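Local coordinates for protein 4-alpha-glucanotransferase (Aquifex aeolicus, PDB 1TZ7) that belongs to the 4-alpha-glucanotransferase (amylomaltase, or D-enzyme) family of carbohydrate-active enzymes, built around a parallel beta/alpha barrel, at residues D92-L97 and R105-F110; Y276-H281 and R309-Y314. All coordinates share one frame; numbering follows the deposited sequence.

Contact 1 of 2, residues D92-L97 and R105-F110; sequences DPEELL and RDLKRF
Leu107 sends its two methyl groups to different partners: CD2 reaches Pro93, while CD1 touches both Glu94 and Leu97. At the first of these, Leu107 CD2 meets Pro93 CB on the flank of the proline ring at 4.0 Å. The other branch, Leu107 CD1, packs against Leu97 CG at 4.0 Å, and the two leucine side chains run across each other at about a right angle. Glu94 takes part through its aliphatic stem, also roughly perpendicular to Leu107, with its CG 4.0 Å from Leu107 CD1. Leu97 holds its CG opposite the backbone N (chi1 -171°), which swings the branch toward the leucine across from it. Beyond CG the Glu94 chain is extended, and its carboxylate ends in a hydrogen bond to Tyr37, which also touches Pro93 and Leu107. Asp92, ahead of the turn that leads into the short helix 94-98, makes a capping bond, its OD1 accepting from Glu94 N at 3.1 Å, with the donor above the carboxylate plane. The loop 105-110 then runs on toward helix 117-133, whose Leu127 packs on Pro93. With no hydrogen bond between the two segments, their direct contact is apolar and centred on one leucine; Arg109 NH1 stays 5.0 Å from Glu94 OE1, so these opposite charges can attract at most over a gap.

Contact 2 of 2, residues Y276-H281 and R309-Y314; sequences YNWEEH and RGFEAY
Tyr276 faces Tyr314 and Trp278 faces Phe311 with their CA atoms 9.3 and 9.6 Å apart, so the start of helix 278-283 and the 3-10 turn leading into strand 313-318 meet mainly through aromatic side chains. Trp278 is the central group. The CD1 corner of its indole approaches Tyr314 CE2 to 3.7 Å, with that tyrosine atom at the indole edge, near its plane. The two rings are inclined at 47° and the side chains slide past each other in opposite directions. Tyr314 has its CG placed between the backbone N and the carbonyl carbon (chi1 66°), an orientation that carries the ring across to the indole. At the far end of the indole, Trp278 CH2 lies 4.0 Å from Phe311 CD2, in the plane of the phenyl ring and at its edge. In the beta/alpha barrel fold, these segments belong to the excursions that follow the third and fourth barrel strands, 222-227 and 302-305; strand 313-318 is itself part of a four-stranded antiparallel sheet. A water bridges the segments: it accepts from Trp278 NE1, in the indole plane, at 2.9 Å and donates to Gly310 O at the same length, giving both polar atoms a partner within the aromatic cluster. Tyr276 CB sits over one face of the indole, near its rim, 3.6 Å above the plane. The hydroxyl of Tyr314 lies near Tyr276 O, but its hydrogen bonds are to Glu316 and Lys246. Behind the turn, Arg309 NH2 pairs with Glu312 OE2 in a salt bridge of 3.3 Å and also donates to Ala313 O, tying both ends of the turn together.

Contact 1 and contact 2 lie on opposite sides of the chain's centre, their own centres 44 Å apart and their nearest atoms about 28 Å apart, so they do not touch. They follow one another along the chain, contact 1 closing before contact 2 opens. Contact 1 sits farther out, 26 Å from the centre of the chain against 20 Å for contact 2, and is partly buried where contact 2 is fully so. Both belong to excursions from the parallel barrel: 92-97 and 105-110 come after its second strand, 60-62. In barrels of this kind the active site generally lies at the C-terminal ends of the strands.

Contact 1 of 2, residues D92-L97 and R105-F110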
loop_
_atom_site.group_PDB
_atom_site.type_symbol
_atom_site.label_atom_id
_atom_site.label_comp_id
_atom_site.label_asym_id
_atom_site.label_seq_id
_atom_site.Cartn_x
_atom_site.Cartn_y
_atom_site.Cartn_z
ATOM N N ASP A 92 -4.309 -11.437 -13.302
ATOM C CA ASP A 92 -5.490 -11.982 -13.956
ATOM C C ASP A 92 -5.099 -13.188 -14.820
ATOM O O ASP A 92 -4.406 -13.036 -15.818
ATOM C CB ASP A 92 -6.146 -10.903 -14.829
ATOM C CG ASP A 92 -7.286 -11.442 -15.672
ATOM O OD1 ASP A 92 -7.925 -12.432 -15.256
ATOM O OD2 ASP A 92 -7.614 -10.935 -16.762
ATOM N N PRO A 93 -5.547 -14.383 -14.429
ATOM C CA PRO A 93 -5.169 -15.617 -15.128
ATOM C C PRO A 93 -5.864 -15.782 -16.485
ATOM O O PRO A 93 -5.453 -16.629 -17.280
ATOM C CB PRO A 93 -5.615 -16.721 -14.157
ATOM C CG PRO A 93 -6.718 -16.115 -13.360
ATOM C CD PRO A 93 -6.450 -14.644 -13.291
ATOM N N GLU A 94 -6.901 -14.986 -16.740
ATOM C CA GLU A 94 -7.630 -15.063 -18.009
ATOM C C GLU A 94 -6.810 -14.491 -19.177
ATOM O O GLU A 94 -7.064 -14.821 -20.333
ATOM C CB GLU A 94 -8.980 -14.340 -17.904
ATOM C CG GLU A 94 -10.096 -15.209 -17.336
ATOM C CD GLU A 94 -11.401 -14.453 -17.151
ATOM O OE1 GLU A 94 -12.302 -14.982 -16.465
ATOM O OE2 GLU A 94 -11.527 -13.337 -17.693
ATOM N N GLU A 95 -5.829 -13.639 -18.868
ATOM C CA GLU A 95 -4.883 -13.166 -19.886
ATOM C C GLU A 95 -3.961 -14.291 -20.332
ATOM O O GLU A 95 -3.566 -14.356 -21.497
ATOM C CB GLU A 95 -4.051 -11.987 -19.363
ATOM C CG GLU A 95 -3.523 -11.079 -20.477
ATOM C CD GLU A 95 -2.278 -10.292 -20.080
ATOM O OE1 GLU A 95 -1.853 -9.425 -20.871
ATOM O OE2 GLU A 95 -1.726 -10.539 -18.987
ATOM N N LEU A 96 -3.619 -15.178 -19.402
ATOM C CA LEU A 96 -2.821 -16.360 -19.728
ATOM C C LEU A 96 -3.590 -17.294 -20.674
ATOM O O LEU A 96 -2.996 -17.953 -21.520
ATOM C CB LEU A 96 -2.426 -17.117 -18.451
ATOM C CG LEU A 96 -1.658 -16.311 -17.388
ATOM C CD1 LEU A 96 -1.563 -17.098 -16.092
ATOM C CD2 LEU A 96 -0.273 -15.939 -17.888
ATOM N N LEU A 97 -4.913 -17.337 -20.518
ATOM C CA LEU A 97 -5.777 -18.129 -21.406
ATOM C C LEU A 97 -5.848 -17.498 -22.799
ATOM O O LEU A 97 -5.881 -18.201 -23.806
ATOM C CB LEU A 97 -7.194 -18.246 -20.805
ATOM C CG LEU A 97 -8.208 -19.212 -21.467
ATOM C CD1 LEU A 97 -9.034 -18.501 -22.536
ATOM C CD2 LEU A 97 -7.531 -20.449 -22.042
ATOM N N ARG A 105 -9.615 -25.397 -19.217
ATOM C CA ARG A 105 -9.956 -26.264 -18.084
ATOM C C ARG A 105 -9.063 -25.988 -16.860
ATOM O O ARG A 105 -9.392 -26.386 -15.744
ATOM C CB ARG A 105 -9.866 -27.749 -18.489
ATOM C CG ARG A 105 -8.444 -28.278 -18.653
ATOM C CD ARG A 105 -8.354 -29.559 -19.476
ATOM N NE ARG A 105 -6.971 -29.913 -19.792
ATOM C CZ ARG A 105 -6.617 -30.905 -20.611
ATOM N NH1 ARG A 105 -7.545 -31.653 -21.203
ATOM N NH2 ARG A 105 -5.330 -31.151 -20.837
ATOM N N ASP A 106 -7.939 -25.306 -17.083
ATOM C CA ASP A 106 -7.061 -24.887 -15.984
ATOM C C ASP A 106 -7.703 -23.770 -15.152
ATOM O O ASP A 106 -7.412 -23.626 -13.963
ATOM C CB ASP A 106 -5.708 -24.413 -16.527
ATOM C CG ASP A 106 -4.833 -25.558 -16.999
ATOM O OD1 ASP A 106 -4.824 -26.616 -16.337
ATOM O OD2 ASP A 106 -4.117 -25.489 -18.017
ATOM N N LEU A 107 -8.570 -22.979 -15.786
ATOM C CA LEU A 107 -9.318 -21.938 -15.080
ATOM C C LEU A 107 -10.385 -22.556 -14.187
ATOM O O LEU A 107 -10.981 -23.578 -14.529
ATOM C CB LEU A 107 -9.968 -20.968 -16.075
ATOM C CG LEU A 107 -9.013 -20.063 -16.862
ATOM C CD1 LEU A 107 -9.794 -19.191 -17.826
ATOM C CD2 LEU A 107 -8.165 -19.199 -15.922
ATOM N N LYS A 108 -10.626 -21.924 -13.043
ATOM C CA LYS A 108 -11.390 -22.542 -11.967
ATOM C C LYS A 108 -12.061 -21.467 -11.091
ATOM O O LYS A 108 -11.414 -20.845 -10.253
ATOM C CB LYS A 108 -10.469 -23.415 -11.116
ATOM C CG LYS A 108 -11.138 -24.056 -9.916
ATOM C CD LYS A 108 -10.211 -25.064 -9.241
ATOM C CE LYS A 108 -8.832 -24.457 -8.929
ATOM N NZ LYS A 108 -8.166 -25.099 -7.756
ATOM N N ARG A 109 -13.359 -21.270 -11.298
ATOM C CA ARG A 109 -14.103 -20.215 -10.612
ATOM C C ARG A 109 -14.279 -20.531 -9.120
ATOM O O ARG A 109 -14.493 -21.680 -8.740
ATOM C CB ARG A 109 -15.482 -20.025 -11.265
ATOM C CG ARG A 109 -15.650 -18.701 -11.997
ATOM C CD ARG A 109 -14.809 -18.581 -13.271
ATOM N NE ARG A 109 -15.635 -18.453 -14.476
ATOM C CZ ARG A 109 -16.383 -17.386 -14.772
ATOM N NH1 ARG A 109 -16.421 -16.339 -13.951
ATOM N NH2 ARG A 109 -17.099 -17.367 -15.892
ATOM N N PHE A 110 -14.180 -19.495 -8.290
ATOM C CA PHE A 110 -14.614 -19.561 -6.895
ATOM C C PHE A 110 -15.740 -18.539 -6.667
ATOM O O PHE A 110 -15.742 -17.473 -7.278
ATOM C CB PHE A 110 -13.443 -19.249 -5.955
ATOM C CG PHE A 110 -12.285 -20.207 -6.084
ATOM C CD1 PHE A 110 -12.194 -21.323 -5.261
ATOM C CD2 PHE A 110 -11.284 -19.989 -7.025
ATOM C CE1 PHE A 110 -11.126 -22.205 -5.378
ATOM C CE2 PHE A 110 -10.214 -20.872 -7.142
ATOM C CZ PHE A 110 -10.138 -21.975 -6.320
#

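Contact 2 of 2, residues Y276-H281 and R309-Y314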
loop_
_atom_site.group_PDB
_atom_site.type_symbol
_atom_site.label_atom_id
_atom_site.label_comp_id
_atom_site.label_asym_id
_atom_site.label_seq_id
_atom_site.Cartn_x
_atom_site.Cartn_y
_atom_site.Cartn_z
ATOM N N TYR A 276 16.603 2.094 9.499
ATOM C CA TYR A 276 17.562 2.632 8.557
ATOM C C TYR A 276 18.780 3.186 9.295
ATOM O O TYR A 276 18.649 3.826 10.337
ATOM C CB TYR A 276 16.916 3.746 7.720
ATOM C CG TYR A 276 15.871 3.260 6.719
ATOM C CD1 TYR A 276 14.608 3.835 6.674
ATOM C CD2 TYR A 276 16.160 2.235 5.815
ATOM C CE1 TYR A 276 13.647 3.404 5.760
ATOM C CE2 TYR A 276 15.208 1.794 4.898
ATOM C CZ TYR A 276 13.950 2.386 4.877
ATOM O OH TYR A 276 12.993 1.961 3.968
ATOM N N ASN A 277 19.962 2.929 8.749
ATOM C CA ASN A 277 21.140 3.720 9.065
ATOM C C ASN A 277 21.164 4.985 8.206
ATOM O O ASN A 277 21.778 5.012 7.143
ATOM C CB ASN A 277 22.406 2.904 8.825
ATOM C CG ASN A 277 23.645 3.585 9.361
ATOM O OD1 ASN A 277 23.826 3.703 10.562
ATOM N ND2 ASN A 277 24.501 4.032 8.472
ATOM N N TRP A 278 20.491 6.027 8.676
ATOM C CA TRP A 278 20.199 7.200 7.849
ATOM C C TRP A 278 21.460 7.962 7.453
ATOM O O TRP A 278 21.487 8.636 6.424
ATOM C CB TRP A 278 19.224 8.131 8.566
ATOM C CG TRP A 278 17.791 7.781 8.313
ATOM C CD1 TRP A 278 16.928 7.188 9.185
ATOM C CD2 TRP A 278 17.056 7.994 7.107
ATOM N NE1 TRP A 278 15.698 7.021 8.596
ATOM C CE2 TRP A 278 15.749 7.509 7.319
ATOM C CE3 TRP A 278 17.366 8.552 5.862
ATOM C CZ2 TRP A 278 14.757 7.565 6.335
ATOM C CZ3 TRP A 278 16.371 8.606 4.882
ATOM C CH2 TRP A 278 15.093 8.118 5.127
ATOM N N GLU A 279 22.501 7.853 8.262
ATOM C CA GLU A 279 23.752 8.526 7.954
ATOM C C GLU A 279 24.393 7.926 6.685
ATOM O O GLU A 279 25.092 8.621 5.951
ATOM C CB GLU A 279 24.714 8.472 9.157
ATOM C CG GLU A 279 25.790 7.407 9.076
ATOM C CD GLU A 279 26.707 7.419 10.291
ATOM O OE1 GLU A 279 26.189 7.405 11.432
ATOM O OE2 GLU A 279 27.946 7.447 10.106
ATOM N N GLU A 280 24.130 6.643 6.430
ATOM C CA GLU A 280 24.591 5.990 5.196
ATOM C C GLU A 280 23.763 6.413 3.968
ATOM O O GLU A 280 24.283 6.482 2.858
ATOM C CB GLU A 280 24.547 4.471 5.345
ATOM C CG GLU A 280 25.405 3.723 4.328
ATOM C CD GLU A 280 26.901 3.910 4.561
ATOM O OE1 GLU A 280 27.663 3.852 3.577
ATOM O OE2 GLU A 280 27.308 4.114 5.723
ATOM N N HIS A 281 22.479 6.683 4.174
ATOM C CA HIS A 281 21.614 7.153 3.082
ATOM C C HIS A 281 22.038 8.520 2.627
ATOM O O HIS A 281 22.121 8.780 1.439
ATOM C CB HIS A 281 20.136 7.127 3.513
ATOM C CG HIS A 281 19.700 5.785 3.958
ATOM N ND1 HIS A 281 19.240 4.830 3.088
ATOM C CD2 HIS A 281 19.734 5.200 5.171
ATOM C CE1 HIS A 281 18.983 3.722 3.761
ATOM N NE2 HIS A 281 19.274 3.924 5.023
ATOM N N ARG A 309 6.055 10.609 9.732
ATOM C CA ARG A 309 6.741 11.227 10.866
ATOM C C ARG A 309 8.133 10.606 11.097
ATOM O O ARG A 309 9.002 11.223 11.711
ATOM C CB ARG A 309 5.888 11.112 12.137
ATOM C CG ARG A 309 5.892 9.722 12.782
ATOM C CD ARG A 309 6.864 9.578 13.937
ATOM N NE ARG A 309 6.594 10.542 15.013
ATOM C CZ ARG A 309 7.416 11.548 15.357
ATOM N NH1 ARG A 309 7.080 12.368 16.339
ATOM N NH2 ARG A 309 8.567 11.732 14.717
ATOM N N GLY A 310 8.329 9.385 10.596
ATOM C CA GLY A 310 9.619 8.715 10.679
ATOM C C GLY A 310 10.753 9.427 9.935
ATOM O O GLY A 310 11.924 9.171 10.198
ATOM N N PHE A 311 10.403 10.312 9.000
ATOM C CA PHE A 311 11.407 11.080 8.258
ATOM C C PHE A 311 11.956 12.234 9.106
ATOM O O PHE A 311 13.031 12.758 8.831
ATOM C CB PHE A 311 10.812 11.619 6.955
ATOM C CG PHE A 311 10.456 10.543 5.954
ATOM C CD1 PHE A 311 9.148 10.391 5.513
ATOM C CD2 PHE A 311 11.430 9.687 5.452
ATOM C CE1 PHE A 311 8.818 9.405 4.593
ATOM C CE2 PHE A 311 11.101 8.700 4.534
ATOM C CZ PHE A 311 9.790 8.563 4.106
ATOM N N GLU A 312 11.210 12.617 10.139
ATOM C CA GLU A 312 11.693 13.593 11.124
ATOM C C GLU A 312 12.401 12.893 12.280
ATOM O O GLU A 312 13.492 13.282 12.673
ATOM C CB GLU A 312 10.521 14.429 11.661
ATOM C CG GLU A 312 10.948 15.626 12.512
ATOM C CD GLU A 312 11.158 15.265 13.980
ATOM O OE1 GLU A 312 12.076 15.837 14.614
ATOM O OE2 GLU A 312 10.410 14.410 14.496
ATOM N N ALA A 313 11.758 11.866 12.825
ATOM C CA ALA A 313 12.356 11.039 13.875
ATOM C C ALA A 313 11.630 9.696 13.957
ATOM O O ALA A 313 10.419 9.627 13.768
ATOM C CB ALA A 313 12.292 11.760 15.224
ATOM N N TYR A 314 12.378 8.634 14.239
ATOM C CA TYR A 314 11.810 7.290 14.268
ATOM C C TYR A 314 12.095 6.587 15.590
ATOM O O TYR A 314 13.116 6.836 16.237
ATOM C CB TYR A 314 12.346 6.455 13.100
ATOM C CG TYR A 314 13.825 6.156 13.175
ATOM C CD1 TYR A 314 14.284 4.966 13.726
ATOM C CD2 TYR A 314 14.765 7.061 12.682
ATOM C CE1 TYR A 314 15.635 4.684 13.793
ATOM C CE2 TYR A 314 16.119 6.789 12.745
ATOM C CZ TYR A 314 16.551 5.598 13.303
ATOM O OH TYR A 314 17.894 5.318 13.370
HETATM O O HOH W 1 12.875 6.636 9.235
#